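Local coordinates for concanavalin A-like lectin protein kinase family protein (Theobroma cacao, PDB 6CTH) that probably phosphorylates protein substrates with ATP as a plant lectin receptor-like kinase, its kinase domain here holding an oxindole inhibitor and a magnesium ion, at residues A[117-122]-A[152-157]; A[265-269]-A[282-287]. The contacts are given in a common frame with arbitrary orientation. Residues are numbered along the deposited sequence.

Contact 1. Residues A[117-122]-A[152-157]; sequences RIVKDL and SFNAKL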
ATOM      1  N   ARG A 117      -0.481  -6.562  12.955  1.00 36.20           N
ATOM      2  CA  ARG A 117       0.529  -5.535  13.188  1.00 37.33           C
ATOM      3  C   ARG A 117       0.750  -4.696  11.928  1.00 35.14           C
ATOM      4  O   ARG A 117       0.861  -3.481  11.993  1.00 33.92           O
ATOM      5  CB  ARG A 117       1.840  -6.175  13.634  1.00 41.12           C
ATOM      6  CG  ARG A 117       2.752  -5.240  14.407  1.00 44.76           C
ATOM      7  CD  ARG A 117       4.210  -5.496  14.069  1.00 49.19           C
ATOM      8  NE  ARG A 117       4.688  -6.754  14.624  1.00 54.26           N
ATOM      9  CZ  ARG A 117       5.518  -7.580  13.996  1.00 56.78           C
ATOM     10  NH1 ARG A 117       5.903  -8.703  14.581  1.00 59.93           N
ATOM     11  NH2 ARG A 117       5.961  -7.282  12.786  1.00 57.06           N
ATOM     12  N   ILE A 118       0.802  -5.360  10.777  1.00 33.39           N
ATOM     13  CA  ILE A 118       0.977  -4.687   9.509  1.00 32.51           C
ATOM     14  C   ILE A 118      -0.167  -3.714   9.240  1.00 31.70           C
ATOM     15  O   ILE A 118       0.064  -2.600   8.775  1.00 31.17           O
ATOM     16  CB  ILE A 118       1.153  -5.701   8.343  1.00 32.65           C
ATOM     17  CG1 ILE A 118       2.554  -6.367   8.422  1.00 33.43           C
ATOM     18  CG2 ILE A 118       0.957  -5.029   6.985  1.00 32.84           C
ATOM     19  CD1 ILE A 118       2.742  -7.604   7.575  1.00 33.81           C
ATOM     20  N   VAL A 119      -1.398  -4.111   9.512  1.00 31.53           N
ATOM     21  CA  VAL A 119      -2.533  -3.230   9.274  1.00 31.49           C
ATOM     22  C   VAL A 119      -2.385  -2.005  10.188  1.00 31.15           C
ATOM     23  O   VAL A 119      -2.617  -0.880   9.743  1.00 30.91           O
ATOM     24  CB  VAL A 119      -3.870  -3.937   9.533  1.00 32.12           C
ATOM     25  CG1 VAL A 119      -5.037  -2.954   9.526  1.00 32.59           C
ATOM     26  CG2 VAL A 119      -4.076  -5.013   8.498  1.00 32.20           C
ATOM     27  N   LYS A 120      -2.021  -2.226  11.442  1.00 32.00           N
ATOM     28  CA  LYS A 120      -1.816  -1.070  12.392  1.00 31.92           C
ATOM     29  C   LYS A 120      -0.673  -0.137  11.906  1.00 31.71           C
ATOM     30  O   LYS A 120      -0.784   1.093  12.017  1.00 31.34           O
ATOM     31  CB  LYS A 120      -1.548  -1.587  13.795  1.00 32.96           C
ATOM     32  CG  LYS A 120      -2.773  -2.156  14.487  1.00 34.31           C
ATOM     33  CD  LYS A 120      -2.383  -2.720  15.830  1.00 35.80           C
ATOM     34  CE  LYS A 120      -3.586  -3.168  16.572  1.00 37.69           C
ATOM     35  NZ  LYS A 120      -3.145  -3.722  17.891  1.00 39.70           N
ATOM     36  N   ASP A 121       0.379  -0.727  11.345  1.00 31.25           N
ATOM     37  CA  ASP A 121       1.533   0.013  10.765  1.00 30.99           C
ATOM     38  C   ASP A 121       1.064   0.879   9.613  1.00 29.49           C
ATOM     39  O   ASP A 121       1.380   2.049   9.536  1.00 28.30           O
ATOM     40  CB  ASP A 121       2.661  -0.896  10.219  1.00 32.34           C
ATOM     41  CG  ASP A 121       3.527  -1.572  11.296  1.00 34.82           C
ATOM     42  OD1 ASP A 121       3.472  -1.175  12.481  1.00 35.62           O
ATOM     43  OD2 ASP A 121       4.308  -2.495  10.919  1.00 35.72           O
ATOM     44  N   LEU A 122       0.278   0.283   8.711  1.00 28.58           N
ATOM     45  CA  LEU A 122      -0.277   1.020   7.590  1.00 27.94           C
ATOM     46  C   LEU A 122      -1.200   2.131   8.094  1.00 27.38           C
ATOM     47  O   LEU A 122      -1.141   3.254   7.544  1.00 26.84           O
ATOM     48  CB  LEU A 122      -1.033   0.065   6.622  1.00 27.80           C
ATOM     49  CG  LEU A 122      -1.702   0.745   5.437  1.00 27.79           C
ATOM     50  CD1 LEU A 122      -0.720   1.423   4.554  1.00 28.13           C
ATOM     51  CD2 LEU A 122      -2.471  -0.341   4.672  1.00 27.92           C
ATOM     52  N   SER A 152      12.070  -7.437  10.382  1.00 50.42           N
ATOM     53  CA  SER A 152      11.098  -7.863  11.413  1.00 50.16           C
ATOM     54  C   SER A 152       9.643  -7.875  10.935  1.00 48.60           C
ATOM     55  O   SER A 152       8.702  -7.950  11.767  1.00 48.48           O
ATOM     56  CB  SER A 152      11.193  -6.949  12.642  1.00 51.79           C
ATOM     57  OG  SER A 152      12.521  -6.752  13.054  1.00 53.47           O
ATOM     58  N   PHE A 153       9.437  -7.786   9.618  1.00 44.86           N
ATOM     59  CA  PHE A 153       8.121  -7.660   9.062  1.00 44.66           C
ATOM     60  C   PHE A 153       7.330  -6.421   9.536  1.00 41.78           C
ATOM     61  O   PHE A 153       6.101  -6.432   9.518  1.00 41.56           O
ATOM     62  CB  PHE A 153       7.342  -8.954   9.285  1.00 47.23           C
ATOM     63  CG  PHE A 153       7.898 -10.115   8.518  1.00 51.20           C
ATOM     64  CD1 PHE A 153       7.569 -10.294   7.181  1.00 52.19           C
ATOM     65  CD2 PHE A 153       8.766 -11.017   9.119  1.00 55.11           C
ATOM     66  CE1 PHE A 153       8.083 -11.356   6.447  1.00 54.23           C
ATOM     67  CE2 PHE A 153       9.266 -12.106   8.396  1.00 55.95           C
ATOM     68  CZ  PHE A 153       8.937 -12.257   7.060  1.00 55.60           C
ATOM     69  N   ASN A 154       8.027  -5.348   9.913  1.00 40.45           N
ATOM     70  CA  ASN A 154       7.369  -4.057  10.091  1.00 39.06           C
ATOM     71  C   ASN A 154       7.104  -3.492   8.692  1.00 36.62           C
ATOM     72  O   ASN A 154       7.923  -3.689   7.774  1.00 37.50           O
ATOM     73  CB  ASN A 154       8.213  -3.078  10.902  1.00 39.94           C
ATOM     74  CG  ASN A 154       8.502  -3.572  12.346  1.00 41.38           C
ATOM     75  OD1 ASN A 154       7.598  -3.892  13.098  1.00 41.92           O
ATOM     76  ND2 ASN A 154       9.787  -3.649  12.698  1.00 42.93           N
ATOM     77  N   ALA A 155       5.969  -2.822   8.530  1.00 33.91           N
ATOM     78  CA  ALA A 155       5.522  -2.327   7.211  1.00 31.91           C
ATOM     79  C   ALA A 155       5.858  -0.865   6.959  1.00 31.06           C
ATOM     80  O   ALA A 155       5.777  -0.043   7.906  1.00 30.41           O
ATOM     81  CB  ALA A 155       4.051  -2.546   7.073  1.00 32.10           C
ATOM     82  N   LYS A 156       6.291  -0.531   5.740  1.00 29.61           N
ATOM     83  CA  LYS A 156       6.533   0.834   5.301  1.00 29.42           C
ATOM     84  C   LYS A 156       5.805   1.102   4.001  1.00 29.24           C
ATOM     85  O   LYS A 156       6.031   0.402   3.025  1.00 29.17           O
ATOM     86  CB  LYS A 156       8.025   1.109   5.119  1.00 30.97           C
ATOM     87  CG  LYS A 156       8.806   1.239   6.427  1.00 32.72           C
ATOM     88  CD  LYS A 156      10.306   1.471   6.238  1.00 34.00           C
ATOM     89  CE  LYS A 156      10.989   1.847   7.548  1.00 35.64           C
ATOM     90  NZ  LYS A 156      11.009   3.334   7.760  1.00 36.90           N
ATOM     91  N   LEU A 157       4.956   2.119   3.977  1.00 28.30           N
ATOM     92  CA  LEU A 157       4.221   2.498   2.799  1.00 27.80           C
ATOM     93  C   LEU A 157       5.099   3.376   1.939  1.00 27.87           C
ATOM     94  O   LEU A 157       5.815   4.255   2.413  1.00 26.76           O
ATOM     95  CB  LEU A 157       2.937   3.196   3.204  1.00 27.69           C
ATOM     96  CG  LEU A 157       2.113   3.812   2.105  1.00 27.57           C
ATOM     97  CD1 LEU A 157       1.511   2.716   1.230  1.00 27.66           C
ATOM     98  CD2 LEU A 157       0.992   4.652   2.684  1.00 27.21           C
TER
HETATM   99  O   HOH W   1       4.292  -5.133  11.064  1.00 46.07           O
HETATM  100  O   HOH W   2       5.636  -2.514  13.598  1.00 49.07           O
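Asp-121 makes the shortest direct bond of this contact. Its OD2 accepts a hydrogen bond from the backbone N of Ala-155 at 2.9 Å, nearly straight at 174°. One helical turn earlier, Arg-117 NH2 donates to the carbonyl O of Ser-152 at 3.0 Å. Water 1 joins the two sites: it donates to Asp-121 OD2 (2.6 Å) and Phe-153 O (2.7 Å) and accepts from Arg-117 NH2 (3.2 Å). The acid and the base thus hold the turn that leads into the strand mainly by its backbone. Nonpolar packing borders this network. Ile-118 CG2 meets Ala-155 CB at 4.0 Å, where the two backbones come nearest, and Ile-118 CG1 lies 3.7 Å from Phe-153 O. Further along, Leu-122 CD1 touches Leu-157 CD2 at 4.1 Å. Phe-153 has positive phi, which suits the reversal in a beta hairpin. That hairpin pairs 147-149 with 155-157 and, as in other kinases, joins the catalytic loop to the DFG segment. Helix 112-132, equivalent to the kinase αE helix, packs against it; its segment 117-122 makes 33° with strand 155-157. Ile-147 and Leu-149 of the partner strand also pack on this interface, and helix 196-212 meets Leu-122 through Phe-203 and Val-206.

Contact 2. Residues A[265-269]-A[282-287]; sequences VGLWC and QVIQVL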
ATOM      1  N   VAL A 265     -13.738  -3.269  10.295  1.00 37.48           N
ATOM      2  CA  VAL A 265     -12.992  -2.045   9.952  1.00 36.33           C
ATOM      3  C   VAL A 265     -12.793  -1.974   8.437  1.00 34.66           C
ATOM      4  O   VAL A 265     -13.018  -0.940   7.839  1.00 34.39           O
ATOM      5  CB  VAL A 265     -11.641  -2.016  10.702  1.00 36.48           C
ATOM      6  CG1 VAL A 265     -10.642  -1.068  10.062  1.00 36.98           C
ATOM      7  CG2 VAL A 265     -11.890  -1.699  12.178  1.00 37.40           C
ATOM      8  N   GLY A 266     -12.396  -3.075   7.826  1.00 34.18           N
ATOM      9  CA  GLY A 266     -12.224  -3.079   6.376  1.00 33.74           C
ATOM     10  C   GLY A 266     -13.466  -2.679   5.595  1.00 33.82           C
ATOM     11  O   GLY A 266     -13.412  -1.877   4.665  1.00 32.98           O
ATOM     12  N   LEU A 267     -14.615  -3.254   5.969  1.00 35.17           N
ATOM     13  CA  LEU A 267     -15.871  -2.916   5.274  1.00 35.07           C
ATOM     14  C   LEU A 267     -16.279  -1.468   5.503  1.00 34.83           C
ATOM     15  O   LEU A 267     -16.754  -0.799   4.613  1.00 35.21           O
ATOM     16  CB  LEU A 267     -16.984  -3.902   5.728  1.00 35.81           C
ATOM     17  CG  LEU A 267     -16.755  -5.383   5.414  1.00 36.58           C
ATOM     18  CD1 LEU A 267     -17.827  -6.199   6.103  1.00 38.45           C
ATOM     19  CD2 LEU A 267     -16.751  -5.575   3.907  1.00 36.48           C
ATOM     20  N   TRP A 268     -16.158  -0.999   6.737  1.00 35.29           N
ATOM     21  CA  TRP A 268     -16.447   0.397   7.095  1.00 35.62           C
ATOM     22  C   TRP A 268     -15.659   1.365   6.236  1.00 34.61           C
ATOM     23  O   TRP A 268     -16.195   2.349   5.739  1.00 34.47           O
ATOM     24  CB  TRP A 268     -16.106   0.567   8.564  1.00 35.69           C
ATOM     25  CG  TRP A 268     -16.515   1.783   9.295  1.00 36.63           C
ATOM     26  CD1 TRP A 268     -17.579   2.608   9.035  1.00 37.68           C
ATOM     27  CD2 TRP A 268     -15.930   2.258  10.521  1.00 37.60           C
ATOM     28  NE1 TRP A 268     -17.660   3.597  10.013  1.00 37.81           N
ATOM     29  CE2 TRP A 268     -16.673   3.393  10.935  1.00 37.74           C
ATOM     30  CE3 TRP A 268     -14.847   1.840  11.303  1.00 37.58           C
ATOM     31  CZ2 TRP A 268     -16.363   4.127  12.098  1.00 38.31           C
ATOM     32  CZ3 TRP A 268     -14.533   2.588  12.472  1.00 38.61           C
ATOM     33  CH2 TRP A 268     -15.328   3.684  12.863  1.00 38.42           C
ATOM     34  N   CYS A 269     -14.378   1.053   6.070  1.00 34.25           N
ATOM     35  CA  CYS A 269     -13.444   1.842   5.280  1.00 33.56           C
ATOM     36  C   CYS A 269     -13.819   1.752   3.816  1.00 33.81           C
ATOM     37  O   CYS A 269     -13.763   2.736   3.114  1.00 32.56           O
ATOM     38  CB  CYS A 269     -12.003   1.367   5.496  1.00 32.76           C
ATOM     39  SG  CYS A 269     -11.374   1.865   7.119  1.00 33.24           S
ATOM     40  N   GLN A 282     -10.083   7.190  13.831  1.00 34.25           N
ATOM     41  CA  GLN A 282     -11.170   6.352  14.358  1.00 35.29           C
ATOM     42  C   GLN A 282     -10.906   4.896  14.111  1.00 35.09           C
ATOM     43  O   GLN A 282     -11.213   4.056  14.953  1.00 35.55           O
ATOM     44  CB  GLN A 282     -12.509   6.740  13.756  1.00 36.82           C
ATOM     45  CG  GLN A 282     -13.042   8.105  14.184  1.00 37.72           C
ATOM     46  CD  GLN A 282     -14.268   8.541  13.394  1.00 39.44           C
ATOM     47  OE1 GLN A 282     -14.366   8.388  12.168  1.00 38.19           O
ATOM     48  NE2 GLN A 282     -15.248   9.072  14.120  1.00 41.49           N
ATOM     49  N   VAL A 283     -10.351   4.579  12.921  1.00 33.99           N
ATOM     50  CA  VAL A 283      -9.952   3.225  12.597  1.00 33.63           C
ATOM     51  C   VAL A 283      -8.952   2.689  13.601  1.00 33.10           C
ATOM     52  O   VAL A 283      -9.107   1.579  14.083  1.00 32.98           O
ATOM     53  CB  VAL A 283      -9.321   3.177  11.158  1.00 33.78           C
ATOM     54  CG1 VAL A 283      -8.569   1.881  10.902  1.00 33.65           C
ATOM     55  CG2 VAL A 283     -10.415   3.394  10.113  1.00 33.83           C
ATOM     56  N   ILE A 284      -7.931   3.485  13.929  1.00 32.28           N
ATOM     57  CA  ILE A 284      -6.906   3.019  14.842  1.00 33.25           C
ATOM     58  C   ILE A 284      -7.492   2.741  16.235  1.00 34.51           C
ATOM     59  O   ILE A 284      -7.128   1.721  16.849  1.00 34.23           O
ATOM     60  CB  ILE A 284      -5.719   4.003  14.938  1.00 33.14           C
ATOM     61  CG1 ILE A 284      -4.969   4.048  13.611  1.00 32.15           C
ATOM     62  CG2 ILE A 284      -4.755   3.650  16.082  1.00 33.79           C
ATOM     63  CD1 ILE A 284      -4.095   5.263  13.406  1.00 32.21           C
ATOM     64  N   GLN A 285      -8.401   3.603  16.687  1.00 36.48           N
ATOM     65  CA  GLN A 285      -9.082   3.419  17.976  1.00 39.70           C
ATOM     66  C   GLN A 285      -9.834   2.061  17.985  1.00 39.59           C
ATOM     67  O   GLN A 285      -9.746   1.299  18.955  1.00 40.52           O
ATOM     68  CB  GLN A 285     -10.100   4.561  18.252  1.00 42.50           C
ATOM     69  CG  GLN A 285      -9.567   5.981  18.398  1.00 45.33           C
ATOM     70  CD  GLN A 285     -10.692   7.074  18.217  1.00 50.64           C
ATOM     71  OE1 GLN A 285     -10.438   8.220  17.809  1.00 54.24           O
ATOM     72  NE2 GLN A 285     -11.958   6.695  18.539  1.00 54.71           N
ATOM     73  N   VAL A 286     -10.547   1.748  16.894  1.00 38.39           N
ATOM     74  CA  VAL A 286     -11.313   0.501  16.807  1.00 38.22           C
ATOM     75  C   VAL A 286     -10.406  -0.732  16.765  1.00 38.41           C
ATOM     76  O   VAL A 286     -10.688  -1.740  17.440  1.00 38.71           O
ATOM     77  CB  VAL A 286     -12.297   0.526  15.635  1.00 38.25           C
ATOM     78  CG1 VAL A 286     -12.990  -0.821  15.454  1.00 38.84           C
ATOM     79  CG2 VAL A 286     -13.320   1.625  15.849  1.00 38.99           C
ATOM     80  N   LEU A 287      -9.348  -0.683  15.943  1.00 37.20           N
ATOM     81  CA  LEU A 287      -8.360  -1.757  15.888  1.00 37.84           C
ATOM     82  C   LEU A 287      -7.703  -2.070  17.239  1.00 39.47           C
ATOM     83  O   LEU A 287      -7.332  -3.245  17.486  1.00 40.29           O
ATOM     84  CB  LEU A 287      -7.237  -1.436  14.850  1.00 36.99           C
ATOM     85  CG  LEU A 287      -7.745  -1.516  13.404  1.00 36.64           C
ATOM     86  CD1 LEU A 287      -6.683  -0.978  12.477  1.00 35.68           C
ATOM     87  CD2 LEU A 287      -8.242  -2.900  12.945  1.00 37.19           C
TER
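Gln-282 opens the second segment at the exposed margin. Its CB lies 4.3 Å from Trp-268 CH2, so the aliphatic base of the side chain borders the indole, while OE1 accepts a hydrogen bond from the backbone N of Ser-279. Val-283 sits deeper. Its CG1 is 3.7 Å from Val-265 CG1, and its CG2 is 3.5 Å from Cys-269 SG. The two gamma methyls therefore touch residues one turn apart on the other helix. Val-265 and Val-283 also have the closest CA atoms, 6.6 Å apart. One turn on, Val-286 fits between two neighbours: CG1 meets Val-265 CG2 at 3.6 Å, and CG2 meets Trp-268 CZ3 at 3.7 Å. Leu-287 closes the row, with CD2 3.9 Å from Val-265 CG2. Val-265 thus touches Val-283, Val-286 and Leu-287. The contact is nonpolar packing between two helices. The axes of the two segments are nearly antiparallel (164°) and 11.1 Å apart. The large indole helps fill that wide spacing. These are the last two helices of the kinase C-lobe, probably equivalent to αH and αI. Phe-203 of helix 196-212 touches both Cys-269 and Val-283. Val-119 of helix 112-132 packs on Leu-287, and Pro-278 of the connecting loop touches Trp-268 and Val-283.

Overall arrangement
Both contacts belong to the C-lobe, with centres about 16 Å apart. Contact 1 is nearer the middle of the chain, and its strand end approaches the active site: the side chain of Leu-157 lies about 7 Å from the bound inhibitor. Contact 1 is partly buried, its Arg-117 and Ser-152 end reaching the surface; contact 2 is farther out yet more fully buried. Their chemistry differs accordingly. Contact 1 mixes charged side chains, backbone groups and water where a turn meets a helix, whereas contact 2 joins two helices through nonpolar groups. They meet directly, Val-119 CG1 lying 3.9 Å from Leu-287 CD1. Helix 196-212 packs against both.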